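Putative aliphatic sulfonates-binding protein (Escherichia coli, PDB 2X26) probably serves as the periplasmic binding component of an ABC transport system that takes up aliphatic sulfonates. Local coordinates at residues K27-S32 with L206-E211. Sequence-based numbering, arbitrary orientation.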
loop_
_atom_site.group_PDB
_atom_site.type_symbol
_atom_site.label_atom_id
_atom_site.label_comp_id
_atom_site.label_asym_id
_atom_site.label_seq_id
_atom_site.Cartn_x
_atom_site.Cartn_y
_atom_site.Cartn_z
ATOM N N LYS A 27 -12.358 1.172 -20.382
ATOM C CA LYS A 27 -12.324 0.582 -21.701
ATOM C C LYS A 27 -12.451 -0.940 -21.626
ATOM O O LYS A 27 -13.140 -1.539 -22.462
ATOM C CB LYS A 27 -11.034 0.971 -22.405
ATOM C CG LYS A 27 -10.962 2.441 -22.753
ATOM C CD LYS A 27 -9.700 2.736 -23.560
ATOM C CE LYS A 27 -8.432 2.774 -22.711
ATOM N NZ LYS A 27 -7.159 2.421 -23.455
ATOM N N ARG A 28 -11.820 -1.579 -20.601
ATOM C CA ARG A 28 -11.897 -3.049 -20.537
ATOM C C ARG A 28 -13.208 -3.627 -20.092
ATOM O O ARG A 28 -13.575 -4.716 -20.527
ATOM C CB ARG A 28 -10.827 -3.644 -19.669
ATOM C CG ARG A 28 -9.542 -3.448 -20.290
ATOM C CD ARG A 28 -8.487 -4.128 -19.536
ATOM N NE ARG A 28 -7.252 -3.729 -20.152
ATOM C CZ ARG A 28 -6.081 -4.223 -19.816
ATOM N NH1 ARG A 28 -6.018 -5.129 -18.849
ATOM N NH2 ARG A 28 -4.997 -3.802 -20.449
ATOM N N TYR A 29 -13.901 -2.902 -19.228
ATOM C CA TYR A 29 -15.159 -3.302 -18.662
ATOM C C TYR A 29 -16.256 -2.202 -18.983
ATOM O O TYR A 29 -16.702 -1.485 -18.092
ATOM C CB TYR A 29 -14.974 -3.499 -17.166
ATOM C CG TYR A 29 -13.886 -4.503 -16.860
ATOM C CD1 TYR A 29 -14.134 -5.878 -16.975
ATOM C CD2 TYR A 29 -12.607 -4.096 -16.461
ATOM C CE1 TYR A 29 -13.109 -6.829 -16.705
ATOM C CE2 TYR A 29 -11.582 -5.045 -16.204
ATOM C CZ TYR A 29 -11.864 -6.408 -16.302
ATOM O OH TYR A 29 -10.894 -7.380 -16.050
ATOM N N PRO A 30 -16.662 -2.088 -20.251
ATOM C CA PRO A 30 -17.607 -1.011 -20.613
ATOM C C PRO A 30 -18.987 -1.181 -19.985
ATOM O O PRO A 30 -19.812 -0.276 -20.023
ATOM C CB PRO A 30 -17.716 -1.125 -22.141
ATOM C CG PRO A 30 -17.148 -2.460 -22.511
ATOM C CD PRO A 30 -16.181 -2.836 -21.433
ATOM N N GLU A 31 -19.222 -2.337 -19.387
ATOM C CA GLU A 31 -20.490 -2.670 -18.815
ATOM C C GLU A 31 -20.549 -2.450 -17.317
ATOM O O GLU A 31 -21.585 -2.681 -16.685
ATOM C CB GLU A 31 -20.737 -4.133 -19.130
ATOM C CG GLU A 31 -22.065 -4.605 -18.857
ATOM C CD GLU A 31 -22.505 -5.640 -19.865
ATOM O OE1 GLU A 31 -21.666 -6.114 -20.703
ATOM O OE2 GLU A 31 -23.699 -5.956 -19.801
ATOM N N SER A 32 -19.450 -1.988 -16.741
ATOM C CA SER A 32 -19.413 -1.716 -15.328
ATOM C C SER A 32 -19.240 -0.256 -15.194
ATOM O O SER A 32 -18.513 0.384 -15.994
ATOM C CB SER A 32 -18.238 -2.412 -14.638
ATOM O OG SER A 32 -18.329 -3.826 -14.827
ATOM N N LEU A 206 -7.036 -6.519 -11.079
ATOM C CA LEU A 206 -5.683 -6.468 -10.516
ATOM C C LEU A 206 -4.630 -6.625 -11.618
ATOM O O LEU A 206 -3.626 -5.898 -11.615
ATOM C CB LEU A 206 -5.501 -7.524 -9.418
ATOM C CG LEU A 206 -6.433 -7.336 -8.193
ATOM C CD1 LEU A 206 -6.260 -8.467 -7.201
ATOM C CD2 LEU A 206 -6.221 -6.021 -7.522
ATOM N N ALA A 207 -4.899 -7.483 -12.577
ATOM C CA ALA A 207 -3.964 -7.707 -13.671
ATOM C C ALA A 207 -3.806 -6.426 -14.479
ATOM O O ALA A 207 -2.672 -6.083 -14.887
ATOM C CB ALA A 207 -4.476 -8.858 -14.553
ATOM N N THR A 208 -4.925 -5.681 -14.636
ATOM C CA THR A 208 -4.928 -4.370 -15.275
ATOM C C THR A 208 -4.074 -3.356 -14.499
ATOM O O THR A 208 -3.325 -2.608 -15.105
ATOM C CB THR A 208 -6.349 -3.818 -15.408
ATOM O OG1 THR A 208 -7.128 -4.710 -16.203
ATOM C CG2 THR A 208 -6.330 -2.503 -16.150
ATOM N N PHE A 209 -4.172 -3.323 -13.166
ATOM C CA PHE A 209 -3.306 -2.401 -12.387
ATOM C C PHE A 209 -1.842 -2.763 -12.562
ATOM O O PHE A 209 -0.973 -1.895 -12.578
ATOM C CB PHE A 209 -3.604 -2.437 -10.889
ATOM C CG PHE A 209 -5.011 -2.024 -10.530
ATOM C CD1 PHE A 209 -5.696 -1.066 -11.255
ATOM C CD2 PHE A 209 -5.609 -2.560 -9.386
ATOM C CE1 PHE A 209 -7.008 -0.679 -10.878
ATOM C CE2 PHE A 209 -6.882 -2.159 -8.953
ATOM C CZ PHE A 209 -7.600 -1.243 -9.717
ATOM N N SER A 210 -1.558 -4.051 -12.631
ATOM C CA SER A 210 -0.135 -4.457 -12.819
ATOM C C SER A 210 0.374 -4.024 -14.223
ATOM O O SER A 210 1.532 -3.580 -14.345
ATOM C CB SER A 210 0.027 -5.971 -12.569
ATOM O OG SER A 210 1.393 -6.326 -12.743
ATOM N N GLU A 211 -0.448 -4.158 -15.262
ATOM C CA GLU A 211 -0.095 -3.653 -16.614
ATOM C C GLU A 211 0.124 -2.136 -16.580
ATOM O O GLU A 211 1.017 -1.588 -17.237
ATOM C CB GLU A 211 -1.192 -3.933 -17.636
ATOM C CG GLU A 211 -1.397 -5.376 -17.982
ATOM C CD GLU A 211 -2.568 -5.545 -18.937
ATOM O OE1 GLU A 211 -2.608 -4.845 -19.983
ATOM O OE2 GLU A 211 -3.478 -6.341 -18.628
#
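R28, in the last turn of helix 24-28, reaches across to helix 199-218 and meets E211 in a two-pronged salt bridge. NH2 of R28 lies 2.6 Å from OE1 of E211, and the N-H...O angle of 173° makes this bond nearly straight. NH1 of R28 lies 2.8 Å from OE2 of E211, so the guanidinium binds end-on, one nitrogen to each oxygen. Both oxygens sit close to the guanidinium plane, yet the nitrogens approach from above the carboxylate plane; the 37° between the two planes records this twist. The arginine chain is extended from CG to NE, which carries the charged end over the gap between backbones whose nearest CA atoms, those of R28 and T208, are 8.8 Å apart.

T208 supplies the second polar contact. Its OG1 is 2.9 Å from NH1 of R28, but the 116° angle at the hydrogen makes this bond weak; the main partner of the hydroxyl is the carbonyl O of G204, one turn earlier in the helix.

Van der Waals contact comes from the same threonine. OG1 of T208 stands beside the backbone N, which turns CG2 away from that nitrogen and over one guanidinium face near the rim, 3.8 Å from NH1 of R28. At the edge of the Y29 ring the approach is marginal, with OG1 of T208 4.5 Å from CE2 of Y29. Y29, just past the helix end, also packs edge-to-face with F201. A glycine in place of T208 would take away the methyl over the guanidinium and the weak acceptor of NH1, and would probably leave the arginine held mainly by E211.

The chemistry implies a solvent-exposed, two-nitrogen ion pair at the end of helix 24-28 that probably ties it to helix 199-218, beside the buried T208 and F209 side chains that pack on L24 and L25.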